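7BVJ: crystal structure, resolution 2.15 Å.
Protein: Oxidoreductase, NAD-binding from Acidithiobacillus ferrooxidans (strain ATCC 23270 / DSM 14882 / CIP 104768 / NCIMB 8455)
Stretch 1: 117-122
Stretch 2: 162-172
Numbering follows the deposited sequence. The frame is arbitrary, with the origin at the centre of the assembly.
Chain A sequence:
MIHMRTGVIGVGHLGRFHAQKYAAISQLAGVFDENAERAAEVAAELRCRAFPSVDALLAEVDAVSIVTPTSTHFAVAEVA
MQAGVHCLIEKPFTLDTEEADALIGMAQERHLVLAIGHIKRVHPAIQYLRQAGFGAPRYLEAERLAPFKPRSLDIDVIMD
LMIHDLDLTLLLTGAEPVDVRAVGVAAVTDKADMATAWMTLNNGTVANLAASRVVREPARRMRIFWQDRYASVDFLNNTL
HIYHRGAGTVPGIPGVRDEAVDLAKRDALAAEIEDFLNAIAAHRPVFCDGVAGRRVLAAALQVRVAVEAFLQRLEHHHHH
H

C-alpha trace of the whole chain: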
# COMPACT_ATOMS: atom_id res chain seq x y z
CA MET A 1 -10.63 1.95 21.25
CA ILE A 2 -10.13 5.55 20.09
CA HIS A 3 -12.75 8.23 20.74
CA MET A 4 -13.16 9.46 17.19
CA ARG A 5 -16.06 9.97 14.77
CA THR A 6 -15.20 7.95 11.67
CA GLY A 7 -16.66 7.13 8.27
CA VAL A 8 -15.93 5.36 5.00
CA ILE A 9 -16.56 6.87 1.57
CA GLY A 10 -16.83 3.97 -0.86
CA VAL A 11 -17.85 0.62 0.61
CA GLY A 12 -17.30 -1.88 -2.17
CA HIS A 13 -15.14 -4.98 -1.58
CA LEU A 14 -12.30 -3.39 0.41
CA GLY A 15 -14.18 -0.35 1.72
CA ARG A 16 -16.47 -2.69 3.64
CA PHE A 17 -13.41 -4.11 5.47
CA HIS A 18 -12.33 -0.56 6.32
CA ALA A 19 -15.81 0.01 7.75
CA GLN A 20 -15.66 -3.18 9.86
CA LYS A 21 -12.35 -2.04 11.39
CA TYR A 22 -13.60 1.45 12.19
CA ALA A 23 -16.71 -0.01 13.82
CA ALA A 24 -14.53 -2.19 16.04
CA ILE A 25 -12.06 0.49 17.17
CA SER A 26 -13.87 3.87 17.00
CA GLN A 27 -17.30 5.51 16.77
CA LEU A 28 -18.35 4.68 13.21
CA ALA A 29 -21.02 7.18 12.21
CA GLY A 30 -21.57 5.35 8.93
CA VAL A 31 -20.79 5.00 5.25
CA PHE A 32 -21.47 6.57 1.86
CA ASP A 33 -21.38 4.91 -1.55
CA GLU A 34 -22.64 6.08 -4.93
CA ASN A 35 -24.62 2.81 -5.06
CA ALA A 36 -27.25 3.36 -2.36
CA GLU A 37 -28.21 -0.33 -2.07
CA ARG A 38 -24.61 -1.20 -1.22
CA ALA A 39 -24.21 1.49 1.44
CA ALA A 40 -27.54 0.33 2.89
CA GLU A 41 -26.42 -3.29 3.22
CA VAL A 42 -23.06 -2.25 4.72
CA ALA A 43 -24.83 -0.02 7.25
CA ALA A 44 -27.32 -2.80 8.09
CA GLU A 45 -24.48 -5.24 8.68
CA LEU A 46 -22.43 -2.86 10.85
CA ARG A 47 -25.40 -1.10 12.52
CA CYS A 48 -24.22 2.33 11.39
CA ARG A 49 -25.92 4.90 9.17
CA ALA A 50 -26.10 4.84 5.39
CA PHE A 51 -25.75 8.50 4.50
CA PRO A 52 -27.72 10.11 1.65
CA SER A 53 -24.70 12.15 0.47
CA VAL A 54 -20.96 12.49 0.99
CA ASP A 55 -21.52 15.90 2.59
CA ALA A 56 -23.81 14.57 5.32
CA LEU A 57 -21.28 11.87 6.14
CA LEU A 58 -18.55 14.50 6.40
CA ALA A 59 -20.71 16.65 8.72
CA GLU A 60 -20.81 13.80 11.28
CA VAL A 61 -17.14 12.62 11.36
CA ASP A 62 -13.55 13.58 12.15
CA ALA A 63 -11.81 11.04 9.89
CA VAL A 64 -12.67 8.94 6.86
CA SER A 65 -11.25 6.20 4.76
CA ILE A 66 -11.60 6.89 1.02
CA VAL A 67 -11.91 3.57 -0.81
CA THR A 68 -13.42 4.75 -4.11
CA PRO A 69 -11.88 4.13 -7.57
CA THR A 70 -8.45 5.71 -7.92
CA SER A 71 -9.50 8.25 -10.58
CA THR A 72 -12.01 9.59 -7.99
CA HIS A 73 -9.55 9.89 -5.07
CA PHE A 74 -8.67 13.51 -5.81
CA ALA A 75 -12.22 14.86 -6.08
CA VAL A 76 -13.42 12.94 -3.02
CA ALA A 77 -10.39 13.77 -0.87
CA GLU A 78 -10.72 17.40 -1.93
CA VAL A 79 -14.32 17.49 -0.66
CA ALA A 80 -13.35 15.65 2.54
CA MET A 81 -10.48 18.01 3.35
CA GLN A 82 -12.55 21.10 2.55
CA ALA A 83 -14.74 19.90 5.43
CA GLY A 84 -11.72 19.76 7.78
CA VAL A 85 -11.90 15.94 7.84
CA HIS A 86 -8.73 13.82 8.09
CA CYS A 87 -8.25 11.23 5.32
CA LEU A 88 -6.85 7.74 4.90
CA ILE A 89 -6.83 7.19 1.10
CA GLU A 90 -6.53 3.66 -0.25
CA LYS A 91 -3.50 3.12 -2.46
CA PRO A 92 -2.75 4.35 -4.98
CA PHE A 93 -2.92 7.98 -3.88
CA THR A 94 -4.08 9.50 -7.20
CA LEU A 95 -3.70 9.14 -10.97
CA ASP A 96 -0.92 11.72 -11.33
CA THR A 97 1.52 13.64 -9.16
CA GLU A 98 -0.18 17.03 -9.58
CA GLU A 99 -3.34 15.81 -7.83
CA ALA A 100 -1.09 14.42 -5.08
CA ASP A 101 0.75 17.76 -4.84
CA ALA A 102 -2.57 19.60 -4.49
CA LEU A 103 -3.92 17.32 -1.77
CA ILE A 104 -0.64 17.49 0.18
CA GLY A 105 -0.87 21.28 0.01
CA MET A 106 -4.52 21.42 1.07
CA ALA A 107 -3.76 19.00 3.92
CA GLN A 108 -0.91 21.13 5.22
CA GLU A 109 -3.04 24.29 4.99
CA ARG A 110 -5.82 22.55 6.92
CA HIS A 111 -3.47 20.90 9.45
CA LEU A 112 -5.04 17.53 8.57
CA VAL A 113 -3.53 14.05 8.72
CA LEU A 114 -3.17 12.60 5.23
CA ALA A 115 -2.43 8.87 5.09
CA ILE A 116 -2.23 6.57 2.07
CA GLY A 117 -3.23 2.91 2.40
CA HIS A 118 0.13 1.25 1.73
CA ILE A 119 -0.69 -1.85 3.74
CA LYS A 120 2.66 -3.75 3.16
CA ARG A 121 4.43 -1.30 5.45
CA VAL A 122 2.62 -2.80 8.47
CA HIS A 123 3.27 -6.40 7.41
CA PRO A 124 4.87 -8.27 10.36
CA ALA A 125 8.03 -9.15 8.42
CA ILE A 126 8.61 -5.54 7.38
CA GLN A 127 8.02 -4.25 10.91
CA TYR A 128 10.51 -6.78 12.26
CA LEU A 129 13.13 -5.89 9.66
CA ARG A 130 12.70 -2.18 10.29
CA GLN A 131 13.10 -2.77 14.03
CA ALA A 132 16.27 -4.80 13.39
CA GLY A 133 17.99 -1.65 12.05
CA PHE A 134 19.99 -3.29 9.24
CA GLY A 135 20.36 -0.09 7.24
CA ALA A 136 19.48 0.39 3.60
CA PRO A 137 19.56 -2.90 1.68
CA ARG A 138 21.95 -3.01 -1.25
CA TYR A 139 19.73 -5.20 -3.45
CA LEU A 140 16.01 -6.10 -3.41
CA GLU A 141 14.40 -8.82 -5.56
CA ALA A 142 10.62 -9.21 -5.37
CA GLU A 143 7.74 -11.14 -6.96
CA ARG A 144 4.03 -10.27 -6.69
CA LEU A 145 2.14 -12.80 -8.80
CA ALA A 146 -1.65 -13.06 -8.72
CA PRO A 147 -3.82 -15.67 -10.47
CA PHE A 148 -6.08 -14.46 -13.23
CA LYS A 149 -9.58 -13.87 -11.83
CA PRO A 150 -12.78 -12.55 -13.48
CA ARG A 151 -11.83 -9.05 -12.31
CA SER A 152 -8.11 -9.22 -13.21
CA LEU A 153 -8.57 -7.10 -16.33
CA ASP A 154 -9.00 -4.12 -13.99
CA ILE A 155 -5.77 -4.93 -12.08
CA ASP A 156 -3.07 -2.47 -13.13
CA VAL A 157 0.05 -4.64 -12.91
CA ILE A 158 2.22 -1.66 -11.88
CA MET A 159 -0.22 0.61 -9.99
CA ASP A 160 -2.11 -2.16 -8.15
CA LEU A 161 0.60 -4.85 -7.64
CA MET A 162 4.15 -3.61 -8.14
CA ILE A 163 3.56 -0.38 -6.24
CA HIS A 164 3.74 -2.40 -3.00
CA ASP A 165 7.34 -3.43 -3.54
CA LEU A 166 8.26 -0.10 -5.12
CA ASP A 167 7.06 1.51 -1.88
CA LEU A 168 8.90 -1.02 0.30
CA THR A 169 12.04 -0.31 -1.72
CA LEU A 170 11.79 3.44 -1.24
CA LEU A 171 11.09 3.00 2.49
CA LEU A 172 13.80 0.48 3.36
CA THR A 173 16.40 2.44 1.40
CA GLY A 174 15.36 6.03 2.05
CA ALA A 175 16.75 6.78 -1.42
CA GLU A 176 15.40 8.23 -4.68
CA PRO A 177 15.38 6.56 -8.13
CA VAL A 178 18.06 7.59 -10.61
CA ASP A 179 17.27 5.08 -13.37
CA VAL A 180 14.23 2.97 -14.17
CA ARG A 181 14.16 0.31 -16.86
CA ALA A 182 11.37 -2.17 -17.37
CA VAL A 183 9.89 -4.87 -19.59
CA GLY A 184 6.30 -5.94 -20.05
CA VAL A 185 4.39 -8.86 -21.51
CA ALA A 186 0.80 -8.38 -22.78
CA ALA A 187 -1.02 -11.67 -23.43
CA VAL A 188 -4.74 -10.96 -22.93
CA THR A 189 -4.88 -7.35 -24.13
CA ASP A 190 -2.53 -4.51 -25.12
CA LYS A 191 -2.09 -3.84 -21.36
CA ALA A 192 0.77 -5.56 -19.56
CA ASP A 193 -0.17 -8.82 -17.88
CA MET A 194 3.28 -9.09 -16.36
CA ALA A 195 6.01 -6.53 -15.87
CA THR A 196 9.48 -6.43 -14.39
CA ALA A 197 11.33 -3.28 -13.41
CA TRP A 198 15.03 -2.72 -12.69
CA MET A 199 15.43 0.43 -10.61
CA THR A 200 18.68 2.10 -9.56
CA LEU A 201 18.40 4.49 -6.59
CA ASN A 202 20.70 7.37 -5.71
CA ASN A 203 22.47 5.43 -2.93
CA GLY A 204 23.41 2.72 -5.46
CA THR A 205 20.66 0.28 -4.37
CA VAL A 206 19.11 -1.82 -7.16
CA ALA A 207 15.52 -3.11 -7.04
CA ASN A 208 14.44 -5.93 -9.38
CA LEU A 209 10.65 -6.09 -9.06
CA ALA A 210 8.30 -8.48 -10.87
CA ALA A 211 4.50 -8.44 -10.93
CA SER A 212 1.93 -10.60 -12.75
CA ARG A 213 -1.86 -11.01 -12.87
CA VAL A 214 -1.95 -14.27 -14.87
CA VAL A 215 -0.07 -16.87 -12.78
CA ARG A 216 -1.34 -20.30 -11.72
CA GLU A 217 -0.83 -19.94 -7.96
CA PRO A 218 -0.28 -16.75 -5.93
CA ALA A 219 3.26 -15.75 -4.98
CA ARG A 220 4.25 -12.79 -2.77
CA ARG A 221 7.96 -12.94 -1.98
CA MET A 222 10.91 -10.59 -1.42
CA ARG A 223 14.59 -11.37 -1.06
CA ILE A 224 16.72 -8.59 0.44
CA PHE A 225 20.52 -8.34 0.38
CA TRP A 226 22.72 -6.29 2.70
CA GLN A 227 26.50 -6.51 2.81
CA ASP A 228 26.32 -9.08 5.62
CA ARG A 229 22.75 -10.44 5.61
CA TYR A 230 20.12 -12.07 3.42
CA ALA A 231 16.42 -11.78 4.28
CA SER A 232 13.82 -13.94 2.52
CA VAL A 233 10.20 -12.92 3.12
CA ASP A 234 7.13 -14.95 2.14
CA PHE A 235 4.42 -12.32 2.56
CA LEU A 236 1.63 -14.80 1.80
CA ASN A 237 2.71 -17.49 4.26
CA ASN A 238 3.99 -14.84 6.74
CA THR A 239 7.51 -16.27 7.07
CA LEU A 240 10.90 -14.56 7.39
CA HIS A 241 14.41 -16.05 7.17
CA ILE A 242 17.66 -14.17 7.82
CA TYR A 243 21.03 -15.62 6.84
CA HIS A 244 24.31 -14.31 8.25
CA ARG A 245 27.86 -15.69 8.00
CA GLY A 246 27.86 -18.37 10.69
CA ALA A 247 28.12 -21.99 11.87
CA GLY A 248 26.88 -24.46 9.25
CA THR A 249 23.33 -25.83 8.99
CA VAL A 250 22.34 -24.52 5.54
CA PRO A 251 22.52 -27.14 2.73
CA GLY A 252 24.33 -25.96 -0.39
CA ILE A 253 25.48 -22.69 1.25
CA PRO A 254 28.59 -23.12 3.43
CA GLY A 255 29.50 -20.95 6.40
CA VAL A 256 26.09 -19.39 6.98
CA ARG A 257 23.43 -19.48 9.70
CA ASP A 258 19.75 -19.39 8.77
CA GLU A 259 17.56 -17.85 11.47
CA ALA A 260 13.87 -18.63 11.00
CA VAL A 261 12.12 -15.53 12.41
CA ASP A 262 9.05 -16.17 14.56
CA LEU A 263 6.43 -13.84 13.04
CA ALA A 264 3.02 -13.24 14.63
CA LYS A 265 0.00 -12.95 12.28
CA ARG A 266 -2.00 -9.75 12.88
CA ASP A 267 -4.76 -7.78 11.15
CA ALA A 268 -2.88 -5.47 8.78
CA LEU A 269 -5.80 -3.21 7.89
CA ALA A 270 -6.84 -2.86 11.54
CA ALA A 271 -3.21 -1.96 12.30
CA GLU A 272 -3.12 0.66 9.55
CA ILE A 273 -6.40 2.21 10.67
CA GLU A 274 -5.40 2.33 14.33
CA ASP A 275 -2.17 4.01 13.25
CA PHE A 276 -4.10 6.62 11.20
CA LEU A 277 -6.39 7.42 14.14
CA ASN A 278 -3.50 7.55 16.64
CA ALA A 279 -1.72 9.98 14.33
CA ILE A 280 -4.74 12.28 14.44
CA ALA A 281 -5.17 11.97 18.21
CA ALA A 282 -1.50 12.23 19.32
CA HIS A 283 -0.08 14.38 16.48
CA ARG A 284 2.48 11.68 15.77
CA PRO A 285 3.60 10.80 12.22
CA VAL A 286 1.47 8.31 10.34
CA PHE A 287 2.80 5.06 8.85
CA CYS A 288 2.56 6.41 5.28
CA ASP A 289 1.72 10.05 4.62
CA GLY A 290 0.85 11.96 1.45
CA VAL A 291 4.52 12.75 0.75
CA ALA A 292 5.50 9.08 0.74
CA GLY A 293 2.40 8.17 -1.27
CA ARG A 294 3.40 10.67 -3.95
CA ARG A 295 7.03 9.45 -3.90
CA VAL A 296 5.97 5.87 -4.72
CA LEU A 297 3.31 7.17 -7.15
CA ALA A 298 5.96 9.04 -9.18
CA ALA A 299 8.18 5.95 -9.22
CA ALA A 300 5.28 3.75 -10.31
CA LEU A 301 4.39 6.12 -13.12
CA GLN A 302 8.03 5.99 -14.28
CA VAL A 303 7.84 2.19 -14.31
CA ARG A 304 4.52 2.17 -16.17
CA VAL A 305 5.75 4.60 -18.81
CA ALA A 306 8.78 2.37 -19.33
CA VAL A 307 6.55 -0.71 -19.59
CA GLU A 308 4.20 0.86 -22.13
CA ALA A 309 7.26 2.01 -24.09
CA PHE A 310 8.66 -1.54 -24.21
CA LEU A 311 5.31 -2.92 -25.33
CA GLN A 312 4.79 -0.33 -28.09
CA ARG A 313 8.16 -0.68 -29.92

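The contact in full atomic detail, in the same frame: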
# COMPACT_ATOMS: atom_id res chain seq x y z
N GLY A 117 -3.13 4.31 2.03
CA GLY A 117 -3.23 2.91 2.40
C GLY A 117 -2.20 1.99 1.78
O GLY A 117 -2.53 1.13 0.96
N HIS A 118 -0.94 2.12 2.20
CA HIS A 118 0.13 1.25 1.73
C HIS A 118 0.36 0.16 2.77
O HIS A 118 1.29 0.20 3.59
CB HIS A 118 1.39 2.06 1.44
CG HIS A 118 1.36 2.70 0.09
ND1 HIS A 118 1.39 1.98 -1.07
CD2 HIS A 118 1.25 4.00 -0.27
CE1 HIS A 118 1.34 2.80 -2.11
NE2 HIS A 118 1.25 4.03 -1.65
N ILE A 119 -0.51 -0.86 2.69
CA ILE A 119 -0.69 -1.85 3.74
C ILE A 119 0.59 -2.64 4.05
O ILE A 119 0.83 -2.99 5.21
CB ILE A 119 -1.86 -2.79 3.38
CG1 ILE A 119 -2.28 -3.63 4.59
CG2 ILE A 119 -1.54 -3.67 2.15
CD1 ILE A 119 -3.75 -4.03 4.61
N LYS A 120 1.45 -2.88 3.05
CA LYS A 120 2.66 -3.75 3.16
C LYS A 120 3.65 -3.17 4.16
O LYS A 120 4.46 -3.87 4.61
CB LYS A 120 3.30 -3.89 1.78
CG LYS A 120 3.27 -5.24 1.12
CD LYS A 120 1.97 -5.60 0.52
CE LYS A 120 1.31 -6.70 1.31
NZ LYS A 120 -0.08 -6.90 0.88
N ARG A 121 3.55 -1.89 4.46
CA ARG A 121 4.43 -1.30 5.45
C ARG A 121 4.17 -1.86 6.84
O ARG A 121 5.09 -1.89 7.66
CB ARG A 121 4.26 0.21 5.49
CG ARG A 121 4.72 0.96 4.27
CD ARG A 121 4.80 2.43 4.56
NE ARG A 121 5.36 3.19 3.45
CZ ARG A 121 5.97 4.36 3.61
NH1 ARG A 121 6.07 4.88 4.81
NH2 ARG A 121 6.47 5.00 2.57
N VAL A 122 2.93 -2.28 7.14
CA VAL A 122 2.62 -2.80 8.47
C VAL A 122 2.66 -4.33 8.51
O VAL A 122 2.33 -4.93 9.54
CB VAL A 122 1.28 -2.24 9.02
CG1 VAL A 122 1.22 -0.72 8.90
CG2 VAL A 122 0.09 -2.87 8.34
N MET A 162 2.73 -3.87 -8.33
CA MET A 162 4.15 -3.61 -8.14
C MET A 162 4.38 -2.46 -7.17
O MET A 162 5.42 -2.41 -6.50
CB MET A 162 4.83 -3.31 -9.47
CG MET A 162 6.33 -3.51 -9.41
SD MET A 162 7.21 -2.87 -10.82
CE MET A 162 6.99 -4.21 -12.02
N ILE A 163 3.41 -1.56 -7.07
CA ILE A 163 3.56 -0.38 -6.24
C ILE A 163 3.84 -0.74 -4.79
O ILE A 163 4.49 0.03 -4.07
CB ILE A 163 2.30 0.51 -6.37
CG1 ILE A 163 2.58 1.91 -5.83
CG2 ILE A 163 1.14 -0.14 -5.65
CD1 ILE A 163 1.61 2.93 -6.32
N HIS A 164 3.41 -1.93 -4.35
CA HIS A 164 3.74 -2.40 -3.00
C HIS A 164 5.24 -2.49 -2.80
O HIS A 164 5.80 -1.94 -1.84
CB HIS A 164 3.12 -3.78 -2.74
CG HIS A 164 1.63 -3.75 -2.60
ND1 HIS A 164 0.99 -2.97 -1.66
CD2 HIS A 164 0.66 -4.42 -3.27
CE1 HIS A 164 -0.32 -3.16 -1.76
NE2 HIS A 164 -0.54 -4.02 -2.73
N ASP A 165 5.91 -3.20 -3.70
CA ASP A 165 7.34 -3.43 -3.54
C ASP A 165 8.15 -2.21 -3.96
O ASP A 165 9.21 -1.97 -3.39
CB ASP A 165 7.73 -4.68 -4.31
CG ASP A 165 6.90 -5.88 -3.89
OD1 ASP A 165 6.85 -6.14 -2.68
OD2 ASP A 165 6.26 -6.51 -4.76
N LEU A 166 7.65 -1.41 -4.90
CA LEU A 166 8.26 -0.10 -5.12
C LEU A 166 8.27 0.72 -3.83
O LEU A 166 9.29 1.31 -3.46
CB LEU A 166 7.54 0.63 -6.24
CG LEU A 166 7.78 0.04 -7.65
CD1 LEU A 166 6.72 0.49 -8.67
CD2 LEU A 166 9.20 0.36 -8.16
N ASP A 167 7.14 0.73 -3.11
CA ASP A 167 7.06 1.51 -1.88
C ASP A 167 8.00 0.95 -0.82
O ASP A 167 8.70 1.70 -0.14
CB ASP A 167 5.63 1.53 -1.36
CG ASP A 167 5.51 2.24 -0.02
OD1 ASP A 167 5.96 3.40 0.08
OD2 ASP A 167 4.97 1.61 0.93
N LEU A 168 8.00 -0.38 -0.65
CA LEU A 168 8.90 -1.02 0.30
C LEU A 168 10.35 -0.67 -0.01
O LEU A 168 11.13 -0.38 0.90
CB LEU A 168 8.71 -2.53 0.27
CG LEU A 168 7.42 -3.04 0.90
CD1 LEU A 168 7.24 -4.56 0.71
CD2 LEU A 168 7.37 -2.64 2.39
N THR A 169 10.71 -0.69 -1.29
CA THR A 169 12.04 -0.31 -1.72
C THR A 169 12.37 1.11 -1.27
O THR A 169 13.42 1.36 -0.65
CB THR A 169 12.10 -0.40 -3.24
OG1 THR A 169 11.98 -1.78 -3.66
CG2 THR A 169 13.37 0.24 -3.74
N LEU A 170 11.49 2.06 -1.60
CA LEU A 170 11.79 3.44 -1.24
C LEU A 170 11.89 3.61 0.28
O LEU A 170 12.70 4.40 0.76
CB LEU A 170 10.74 4.39 -1.82
CG LEU A 170 10.76 4.52 -3.35
CD1 LEU A 170 9.51 5.21 -3.85
CD2 LEU A 170 11.99 5.25 -3.86
N LEU A 171 11.11 2.84 1.04
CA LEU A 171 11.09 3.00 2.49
C LEU A 171 12.33 2.38 3.13
O LEU A 171 12.99 3.02 3.95
CB LEU A 171 9.82 2.38 3.08
CG LEU A 171 9.65 2.50 4.59
CD1 LEU A 171 9.26 3.91 4.93
CD2 LEU A 171 8.62 1.52 5.08
N LEU A 172 12.64 1.14 2.78
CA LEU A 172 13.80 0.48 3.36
C LEU A 172 15.09 1.18 2.98
O LEU A 172 16.03 1.21 3.79
CB LEU A 172 13.85 -0.98 2.91
CG LEU A 172 12.62 -1.77 3.34
CD1 LEU A 172 12.75 -3.22 2.92
CD2 LEU A 172 12.42 -1.65 4.84
O HOH W 1 1.91 -0.93 0.21

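How do the two backbones meet? Residues 162-172 lie within a helix that runs on past both ends of the stretch, while I119 to R121 form a short 3-10 segment, its turn held by R121 N to H118 O at 3.2 Å. The CA atoms of the two stretches come closest at K120 CA to H164 CA, 6.4 Å, and at R121 CA to L168 CA, 6.8 Å. No direct backbone-to-backbone hydrogen bond joins them, so side chains and one water do most of the work; the stretches bury 502 Å² between them, both sides summed.

What supplies the charge pairing? R121 and D167 form a two-pronged salt bridge: R121 NE donates to D167 OD2 at 3.0 Å, and R121 NH2 donates to D167 OD1, also at 3.0 Å. Both bonds are nearly straight, because the carboxylate meets the guanidinium at its edge, where the N-H groups point. D167 is buried, so this pairing offsets a negative charge that would otherwise be costly there.

Which contacts are made by packing? L171 CD1 covers one face of the R121 guanidinium, 3.3 Å from R121 NH1, leaving the edge free for D167. K120 places CD over a face of the H164 ring in a CH-pi contact, with K120 CD 3.8 Å from the ring centroid and 3.6 Å from H164 ND1, so the lysine packs through a methylene. K120 CG also rests 4.0 Å from L168 CD1. One residue before H164, I163 CG1 approaches the edge of the H118 ring, 4.0 Å from H118 CE1, while D167 CG lies over a face of that ring.

How is the gap between the two histidines bridged? The O atom of water 1 lies 3.2 Å from H118 ND1 and 2.9 Å from H164 ND1, hydrogen-bonded to both and thus linking the stretches. The same water O accepts a weak bond from K120 N at 3.5 Å, tying the 3-10 backbone into the same small network.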